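Local coordinates for protein lipid binding hydrolase (Escherichia coli, PDB 2IF6) that is of uncertain function but probably acts as a hydrolase of the permuted papain-like amidase family, in the broad clan of papain-like cysteine peptidases, at residues A[12-17]-A[179-184]; A[31-36]-A[59-64]. All coordinates share one frame; numbering follows the deposited sequence. Where two conformers were deposited one is given.

Contact 1: residues A[12-17]-A[179-184]; sequences FQISRS and KEWPLF
Trp181 brings the rim of the six-membered part of its indole (CZ2, CH2, CZ3) up to Ile14 and the backbone of Phe12 and Gln13, and this one ring supplies everything the 179-184 segment brings to the meeting. Its CG lies anti to the backbone N (chi1 -160°), which swings the indole off the C-terminal tail and across to the end of strand 10-13. CG1 of Ile14 sits 3.6 Å from Trp181 CZ2 and equally near CH2, while Ile14 CD1 rests 3.8 Å from Trp181 CZ2; the two side chains run obliquely to one another. Further round the rim, the carbonyl O of Phe12 lies in the plane of the indole at its edge, 3.9 Å from Trp181 CZ3, and Gln13 CA approaches the same carbon at 4.0 Å. No hydrogen bond joins the segments; packing round the indole makes up the contact, 133 Å² in all. The CA-CB bond of Gln13 points away from the tail, and its NE2 donates to Trp61 O. The backbones stay apart, Gln13 CA and Trp181 CA being 9.1 Å from each other, because strand 70-75 runs between strands 10-13 and 174-180 in the antiparallel sheet. Trp181 thus reaches past the start of that middle strand, beside Lys69, meeting Tyr31 edge-to-face, while Ile14 also packs on Ser20 and Gln24 of helix 20-27.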
ATOM      1  N   PHE A  12       3.997   3.596  -5.085  1.00 11.85           N
ATOM      2  CA  PHE A  12       2.616   4.095  -4.966  1.00 12.26           C
ATOM      3  C   PHE A  12       2.140   4.462  -6.374  1.00 13.23           C
ATOM      4  O   PHE A  12       2.948   4.879  -7.219  1.00 13.21           O
ATOM      5  CB  PHE A  12       2.580   5.343  -4.065  1.00 11.66           C
ATOM      6  CG  PHE A  12       3.092   5.113  -2.652  1.00 13.66           C
ATOM      7  CD1 PHE A  12       2.204   4.941  -1.617  1.00 12.03           C
ATOM      8  CD2 PHE A  12       4.467   5.090  -2.364  1.00 12.76           C
ATOM      9  CE1 PHE A  12       2.660   4.704  -0.315  1.00 16.17           C
ATOM     10  CE2 PHE A  12       4.918   4.855  -1.010  1.00 12.39           C
ATOM     11  CZ  PHE A  12       4.011   4.708  -0.040  1.00 14.13           C
ATOM     12  N   GLN A  13       0.840   4.309  -6.621  1.00 12.68           N
ATOM     13  CA  GLN A  13       0.266   4.648  -7.894  1.00 14.38           C
ATOM     14  C   GLN A  13      -1.201   5.017  -7.681  1.00 15.58           C
ATOM     15  O   GLN A  13      -1.742   4.842  -6.584  1.00 14.70           O
ATOM     16  CB  GLN A  13       0.385   3.451  -8.868  1.00 14.69           C
ATOM     17  CG  GLN A  13      -0.538   2.275  -8.512  1.00 14.05           C
ATOM     18  CD  GLN A  13      -0.434   1.065  -9.430  1.00 13.59           C
ATOM     19  OE1 GLN A  13      -1.203   0.139  -9.252  1.00 16.63           O
ATOM     20  NE2 GLN A  13       0.484   1.068 -10.411  1.00 14.49           N
ATOM     21  N   ILE A  14      -1.821   5.470  -8.762  1.00 16.70           N
ATOM     22  CA  ILE A  14      -3.254   5.709  -8.818  1.00 18.78           C
ATOM     23  C   ILE A  14      -3.897   4.469  -9.411  1.00 19.07           C
ATOM     24  O   ILE A  14      -3.711   4.150 -10.608  1.00 18.96           O
ATOM     25  CB  ILE A  14      -3.608   6.891  -9.759  1.00 18.93           C
ATOM     26  CG1 ILE A  14      -2.830   8.166  -9.404  1.00 19.76           C
ATOM     27  CG2 ILE A  14      -5.119   7.147  -9.735  1.00 20.34           C
ATOM     28  CD1 ILE A  14      -3.007   9.240 -10.479  1.00 20.24           C
ATOM     29  N   SER A  15      -4.644   3.764  -8.577  1.00 20.39           N
ATOM     30  CA  SER A  15      -5.445   2.616  -9.015  1.00 21.91           C
ATOM     31  C   SER A  15      -6.493   3.030 -10.091  1.00 23.13           C
ATOM     32  O   SER A  15      -7.034   4.145 -10.045  1.00 22.58           O
ATOM     33  CB  SER A  15      -6.161   2.015  -7.805  1.00 21.98           C
ATOM     34  OG  SER A  15      -7.121   1.065  -8.217  1.00 25.67           O
ATOM     35  N   ARG A  16      -6.756   2.131 -11.036  1.00 25.24           N
ATOM     36  CA  ARG A  16      -7.851   2.309 -12.012  1.00 28.12           C
ATOM     37  C   ARG A  16      -9.179   1.651 -11.560  1.00 29.19           C
ATOM     38  O   ARG A  16     -10.186   1.707 -12.278  1.00 30.60           O
ATOM     39  CB  ARG A  16      -7.465   1.741 -13.364  1.00 28.55           C
ATOM     40  CG  ARG A  16      -6.352   2.467 -14.101  1.00 30.86           C
ATOM     41  CD  ARG A  16      -5.985   1.615 -15.299  1.00 37.96           C
ATOM     42  NE  ARG A  16      -4.627   1.869 -15.758  1.00 45.01           N
ATOM     43  CZ  ARG A  16      -4.313   2.463 -16.910  1.00 47.08           C
ATOM     44  NH1 ARG A  16      -5.270   2.849 -17.751  1.00 48.93           N
ATOM     45  NH2 ARG A  16      -3.031   2.659 -17.229  1.00 46.00           N
ATOM     46  N   SER A  17      -9.171   1.039 -10.382  1.00 29.58           N
ATOM     47  CA  SER A  17     -10.372   0.428  -9.804  1.00 30.11           C
ATOM     48  C   SER A  17     -11.414   1.473  -9.445  1.00 30.29           C
ATOM     49  O   SER A  17     -11.081   2.628  -9.237  1.00 29.25           O
ATOM     50  CB  SER A  17     -10.021  -0.334  -8.540  1.00 29.72           C
ATOM     51  OG  SER A  17      -9.777   0.566  -7.460  1.00 32.63           O
ATOM     52  N   LYS A 179      10.529   9.069  -8.961  1.00 20.26           N
ATOM     53  CA  LYS A 179       9.273   9.755  -9.164  1.00 22.40           C
ATOM     54  C   LYS A 179       9.049   9.952 -10.609  1.00 22.91           C
ATOM     55  O   LYS A 179       9.841  10.642 -11.275  1.00 23.62           O
ATOM     56  CB  LYS A 179       9.260  11.113  -8.484  1.00 22.73           C
ATOM     57  CG  LYS A 179       7.909  11.424  -7.939  1.00 28.41           C
ATOM     58  CD  LYS A 179       7.601  12.874  -7.981  1.00 33.58           C
ATOM     59  CE  LYS A 179       8.590  13.675  -7.206  1.00 34.97           C
ATOM     60  NZ  LYS A 179       8.300  15.060  -7.600  1.00 38.62           N
ATOM     61  N   GLU A 180       7.979   9.359 -11.118  1.00 23.06           N
ATOM     62  CA  GLU A 180       7.491   9.724 -12.460  1.00 24.06           C
ATOM     63  C   GLU A 180       6.059  10.149 -12.255  1.00 23.61           C
ATOM     64  O   GLU A 180       5.147   9.349 -12.398  1.00 23.86           O
ATOM     65  CB  GLU A 180       7.540   8.547 -13.424  1.00 24.65           C
ATOM     66  CG  GLU A 180       8.956   8.025 -13.690  1.00 29.10           C
ATOM     67  CD  GLU A 180       9.678   8.852 -14.725  1.00 36.66           C
ATOM     68  OE1 GLU A 180       8.988   9.500 -15.549  1.00 38.60           O
ATOM     69  OE2 GLU A 180      10.933   8.842 -14.716  1.00 39.16           O
ATOM     70  N   TRP A 181       5.867  11.405 -11.879  1.00 22.97           N
ATOM     71  CA  TRP A 181       4.561  11.864 -11.508  1.00 23.12           C
ATOM     72  C   TRP A 181       4.364  13.352 -11.832  1.00 23.51           C
ATOM     73  O   TRP A 181       4.380  14.161 -10.924  1.00 23.87           O
ATOM     74  CB  TRP A 181       4.395  11.674 -10.016  1.00 21.90           C
ATOM     75  CG  TRP A 181       2.963  11.653  -9.604  1.00 23.18           C
ATOM     76  CD1 TRP A 181       2.041  12.668  -9.740  1.00 21.96           C
ATOM     77  CD2 TRP A 181       2.270  10.554  -9.009  1.00 20.67           C
ATOM     78  NE1 TRP A 181       0.821  12.250  -9.261  1.00 22.58           N
ATOM     79  CE2 TRP A 181       0.932  10.955  -8.817  1.00 20.60           C
ATOM     80  CE3 TRP A 181       2.647   9.261  -8.632  1.00 20.30           C
ATOM     81  CZ2 TRP A 181      -0.032  10.105  -8.245  1.00 19.25           C
ATOM     82  CZ3 TRP A 181       1.689   8.423  -8.081  1.00 20.38           C
ATOM     83  CH2 TRP A 181       0.362   8.854  -7.885  1.00 19.51           C
ATOM     84  N   PRO A 182       4.172  13.712 -13.114  1.00 24.46           N
ATOM     85  CA  PRO A 182       4.028  15.140 -13.385  1.00 25.11           C
ATOM     86  C   PRO A 182       2.763  15.691 -12.755  1.00 26.26           C
ATOM     87  O   PRO A 182       1.720  15.063 -12.853  1.00 26.18           O
ATOM     88  CB  PRO A 182       3.947  15.215 -14.907  1.00 24.46           C
ATOM     89  CG  PRO A 182       3.576  13.877 -15.345  1.00 25.67           C
ATOM     90  CD  PRO A 182       4.105  12.903 -14.338  1.00 23.80           C
ATOM     91  N   LEU A 183       2.864  16.839 -12.087  1.00 27.55           N
ATOM     92  CA  LEU A 183       1.709  17.448 -11.459  1.00 29.47           C
ATOM     93  C   LEU A 183       1.153  18.564 -12.322  1.00 30.01           C
ATOM     94  O   LEU A 183       0.867  19.666 -11.818  1.00 31.52           O
ATOM     95  CB  LEU A 183       2.048  17.973 -10.061  1.00 30.13           C
ATOM     96  CG  LEU A 183       2.215  16.871  -9.017  1.00 32.59           C
ATOM     97  CD1 LEU A 183       3.104  17.406  -7.913  1.00 36.43           C
ATOM     98  CD2 LEU A 183       0.855  16.392  -8.484  1.00 35.76           C
ATOM     99  N   PHE A 184       1.023  18.253 -13.608  1.00 29.05           N
ATOM    100  CA  PHE A 184       0.395  19.085 -14.622  1.00 29.87           C
ATOM    101  C   PHE A 184      -0.257  18.147 -15.637  1.00 29.78           C
ATOM    102  O   PHE A 184       0.229  17.008 -15.816  1.00 29.80           O
ATOM    103  CB  PHE A 184       1.407  20.020 -15.326  1.00 29.11           C
ATOM    104  CG  PHE A 184       2.726  19.367 -15.715  1.00 30.41           C
ATOM    105  CD1 PHE A 184       2.880  18.735 -16.940  1.00 29.17           C
ATOM    106  CD2 PHE A 184       3.832  19.418 -14.858  1.00 29.55           C
ATOM    107  CE1 PHE A 184       4.109  18.141 -17.296  1.00 29.27           C
ATOM    108  CE2 PHE A 184       5.051  18.830 -15.225  1.00 26.59           C
ATOM    109  CZ  PHE A 184       5.181  18.210 -16.440  1.00 26.21           C
TER

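Contact 2: residues A[31-36]-A[59-64]; sequences YSHTGM and KQWIAH
Both His33 and Trp61 hold CG anti to the backbone N (chi1 -171° and -166°), which sends the imidazole out from strand 33-40 and the indole out from helix 58-63 until their rims meet. His33 CD2 comes 3.7 Å from Trp61 NE1 and 3.8 Å from Trp61 CZ2. Neither ring lies over the face of the other: the centroids of the imidazole and the indole's five-membered ring are 5.5 Å apart, with planes inclined at 26°. Further along the strand, the indole passes beside the backbone of Gly35, whose N is 4.2 Å from Trp61 CZ2. Glu48 joins the two rings from outside, its OE1 hydrogen-bonded to His33 NE2 and, weakly, to Trp61 NE1, which would help fix the rotation of both. His33 also touches Cys112, and with Glu48 the three have the geometry of a possible Cys-His-Glu triad, consistent with a papain-like catalytic site. Ser32 and His33 together face Gln13 in a classic beta bulge. The short strand and helix axes run nearly antiparallel, 11.2 Å apart; Trp61 bridges that gap and also packs on Ile11 of strand 10-13, while helix 112-124 meets strand 33-40 through Cys112, Ser113 and Tyr120.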
ATOM      1  N   TYR A  31      -2.608   8.822  -3.814  1.00 19.52           N
ATOM      2  CA  TYR A  31      -2.201   7.415  -3.894  1.00 19.66           C
ATOM      3  C   TYR A  31      -3.370   6.535  -3.529  1.00 19.21           C
ATOM      4  O   TYR A  31      -3.953   6.688  -2.447  1.00 20.82           O
ATOM      5  CB  TYR A  31      -1.022   7.101  -2.938  1.00 19.03           C
ATOM      6  CG  TYR A  31       0.038   8.147  -3.049  1.00 19.92           C
ATOM      7  CD1 TYR A  31       0.484   8.549  -4.296  1.00 19.90           C
ATOM      8  CD2 TYR A  31       0.546   8.796  -1.912  1.00 17.80           C
ATOM      9  CE1 TYR A  31       1.416   9.567  -4.442  1.00 19.87           C
ATOM     10  CE2 TYR A  31       1.480   9.810  -2.057  1.00 17.94           C
ATOM     11  CZ  TYR A  31       1.896  10.172  -3.336  1.00 18.08           C
ATOM     12  OH  TYR A  31       2.816  11.145  -3.519  1.00 23.28           O
ATOM     13  N   SER A  32      -3.697   5.605  -4.402  1.00 18.04           N
ATOM     14  CA  SER A  32      -4.761   4.683  -4.085  1.00 17.98           C
ATOM     15  C   SER A  32      -4.362   3.211  -4.184  1.00 18.39           C
ATOM     16  O   SER A  32      -5.221   2.316  -4.011  1.00 18.53           O
ATOM     17  CB  SER A  32      -6.001   5.025  -4.935  1.00 17.72           C
ATOM     18  OG  SER A  32      -5.708   4.895  -6.310  1.00 18.96           O
ATOM     19  N   HIS A  33      -3.077   2.946  -4.466  1.00 16.75           N
ATOM     20  CA  HIS A  33      -2.553   1.580  -4.385  1.00 16.17           C
ATOM     21  C   HIS A  33      -1.078   1.620  -4.030  1.00 15.65           C
ATOM     22  O   HIS A  33      -0.406   2.587  -4.366  1.00 16.18           O
ATOM     23  CB  HIS A  33      -2.744   0.838  -5.707  1.00 15.98           C
ATOM     24  CG  HIS A  33      -2.416  -0.625  -5.633  1.00 19.45           C
ATOM     25  ND1 HIS A  33      -2.878  -1.443  -4.618  1.00 19.32           N
ATOM     26  CD2 HIS A  33      -1.668  -1.413  -6.448  1.00 19.81           C
ATOM     27  CE1 HIS A  33      -2.433  -2.678  -4.822  1.00 22.77           C
ATOM     28  NE2 HIS A  33      -1.689  -2.684  -5.917  1.00 21.09           N
ATOM     29  N   THR A  34      -0.593   0.608  -3.312  1.00 16.18           N
ATOM     30  CA  THR A  34       0.829   0.559  -2.920  1.00 16.64           C
ATOM     31  C   THR A  34       1.308  -0.898  -2.952  1.00 16.67           C
ATOM     32  O   THR A  34       0.494  -1.836  -2.878  1.00 15.91           O
ATOM     33  CB  THR A  34       1.052   1.243  -1.537  1.00 17.39           C
ATOM     34  OG1 THR A  34       2.447   1.361  -1.236  1.00 19.65           O
ATOM     35  CG2 THR A  34       0.389   0.471  -0.441  1.00 20.59           C
ATOM     36  N   GLY A  35       2.604  -1.088  -3.142  1.00 14.63           N
ATOM     37  CA  GLY A  35       3.206  -2.417  -2.990  1.00 15.51           C
ATOM     38  C   GLY A  35       4.655  -2.224  -2.575  1.00 14.99           C
ATOM     39  O   GLY A  35       5.125  -1.065  -2.437  1.00 14.50           O
ATOM     40  N   MET A  36       5.360  -3.333  -2.370  1.00 14.29           N
ATOM     41  CA  MET A  36       6.755  -3.260  -1.904  1.00 14.15           C
ATOM     42  C   MET A  36       7.605  -4.034  -2.873  1.00 13.14           C
ATOM     43  O   MET A  36       7.244  -5.171  -3.270  1.00 12.70           O
ATOM     44  CB  MET A  36       6.891  -3.851  -0.489  1.00 13.66           C
ATOM     45  CG  MET A  36       8.356  -3.872   0.171  1.00 14.79           C
ATOM     46  SD  MET A  36       8.357  -4.849   1.702  1.00 12.89           S
ATOM     47  CE  MET A  36       8.526  -6.553   1.053  1.00 14.49           C
ATOM     48  N   LYS A  59       7.425  -3.882 -14.429  1.00 20.24           N
ATOM     49  CA  LYS A  59       6.968  -3.212 -15.631  1.00 22.96           C
ATOM     50  C   LYS A  59       5.451  -3.306 -15.709  1.00 22.09           C
ATOM     51  O   LYS A  59       4.788  -2.304 -15.954  1.00 21.81           O
ATOM     52  CB  LYS A  59       7.636  -3.786 -16.894  1.00 23.00           C
ATOM     53  CG  LYS A  59       7.104  -3.131 -18.173  1.00 26.70           C
ATOM     54  CD  LYS A  59       7.673  -3.794 -19.452  1.00 28.74           C
ATOM     55  CE  LYS A  59       6.824  -3.378 -20.675  1.00 34.81           C
ATOM     56  NZ  LYS A  59       5.465  -3.985 -20.561  1.00 37.52           N
ATOM     57  N   GLN A  60       4.905  -4.495 -15.448  1.00 21.99           N
ATOM     58  CA  GLN A  60       3.452  -4.701 -15.502  1.00 23.26           C
ATOM     59  C   GLN A  60       2.721  -3.907 -14.373  1.00 21.66           C
ATOM     60  O   GLN A  60       1.653  -3.292 -14.589  1.00 19.64           O
ATOM     61  CB  GLN A  60       3.156  -6.202 -15.453  1.00 22.92           C
ATOM     62  CG  GLN A  60       1.740  -6.628 -15.094  1.00 28.00           C
ATOM     63  CD  GLN A  60       1.658  -8.138 -14.815  1.00 28.43           C
ATOM     64  OE1 GLN A  60       2.381  -8.933 -15.445  1.00 33.71           O
ATOM     65  NE2 GLN A  60       0.808  -8.531 -13.855  1.00 33.33           N
ATOM     66  N   TRP A  61       3.289  -3.935 -13.173  1.00 18.67           N
ATOM     67  CA  TRP A  61       2.728  -3.147 -12.066  1.00 19.00           C
ATOM     68  C   TRP A  61       2.570  -1.658 -12.405  1.00 18.45           C
ATOM     69  O   TRP A  61       1.543  -1.063 -12.143  1.00 18.44           O
ATOM     70  CB  TRP A  61       3.594  -3.304 -10.814  1.00 17.67           C
ATOM     71  CG  TRP A  61       2.897  -2.807  -9.594  1.00 18.38           C
ATOM     72  CD1 TRP A  61       2.070  -3.525  -8.772  1.00 17.24           C
ATOM     73  CD2 TRP A  61       2.911  -1.459  -9.084  1.00 17.08           C
ATOM     74  NE1 TRP A  61       1.594  -2.713  -7.751  1.00 15.15           N
ATOM     75  CE2 TRP A  61       2.119  -1.450  -7.917  1.00 16.56           C
ATOM     76  CE3 TRP A  61       3.532  -0.268  -9.498  1.00 15.41           C
ATOM     77  CZ2 TRP A  61       1.920  -0.294  -7.170  1.00 17.64           C
ATOM     78  CZ3 TRP A  61       3.361   0.872  -8.737  1.00 14.79           C
ATOM     79  CH2 TRP A  61       2.544   0.849  -7.588  1.00 16.51           C
ATOM     80  N   ILE A  62       3.605  -1.054 -12.988  1.00 19.22           N
ATOM     81  CA  ILE A  62       3.589   0.382 -13.255  1.00 21.01           C
ATOM     82  C   ILE A  62       2.563   0.727 -14.342  1.00 22.55           C
ATOM     83  O   ILE A  62       1.896   1.780 -14.277  1.00 23.53           O
ATOM     84  CB  ILE A  62       4.968   0.876 -13.717  1.00 21.26           C
ATOM     85  CG1 ILE A  62       5.959   0.813 -12.544  1.00 19.70           C
ATOM     86  CG2 ILE A  62       4.851   2.312 -14.345  1.00 20.34           C
ATOM     87  CD1 ILE A  62       7.428   1.090 -12.932  1.00 20.98           C
ATOM     88  N   ALA A  63       2.470  -0.159 -15.333  1.00 24.16           N
ATOM     89  CA  ALA A  63       1.591   0.006 -16.510  1.00 25.90           C
ATOM     90  C   ALA A  63       0.134   0.016 -16.067  1.00 26.02           C
ATOM     91  O   ALA A  63      -0.713   0.641 -16.689  1.00 28.27           O
ATOM     92  CB  ALA A  63       1.835  -1.153 -17.506  1.00 24.92           C
ATOM     93  N   HIS A  64      -0.153  -0.690 -14.985  1.00 26.15           N
ATOM     94  CA  HIS A  64      -1.511  -0.758 -14.447  0.50 26.54           C
ATOM     95  C   HIS A  64      -1.959   0.539 -13.738  1.00 26.03           C
ATOM     96  O   HIS A  64      -3.153   0.754 -13.519  1.00 26.84           O
ATOM     97  CB  HIS A  64      -1.651  -1.961 -13.511  0.50 26.80           C
ATOM     98  CG  HIS A  64      -1.944  -3.253 -14.215  0.50 28.81           C
ATOM     99  ND1 HIS A  64      -1.358  -4.447 -13.853  0.50 30.11           N
ATOM    100  CD2 HIS A  64      -2.777  -3.542 -15.244  0.50 30.50           C
ATOM    101  CE1 HIS A  64      -1.809  -5.413 -14.633  0.50 30.65           C
ATOM    102  NE2 HIS A  64      -2.670  -4.891 -15.488  0.50 30.42           N
TER

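How the contacts relate
From the N terminus, strand 10-13 comes first and runs into the 12-17 segment; helix 20-27 then leads to strand 33-40. Contact 2 closes a short loop, 31-36 back to 59-64, round the hairpin strands 43-49 and 53-57. Contact 1 closes only at the C-terminal tail, 162 residues on, so contact 2 is nested wholly inside it. Their centres are 9 Å apart, and they touch: Ser15 N probably hydrogen-bonds Ser32 OG (2.7 Å) and Arg16 NE probably bonds His64 O (2.9 Å). Since strands 10-13 and 33-40 are sheet neighbours, the two contacts link the tail, the sheet and helix 58-63.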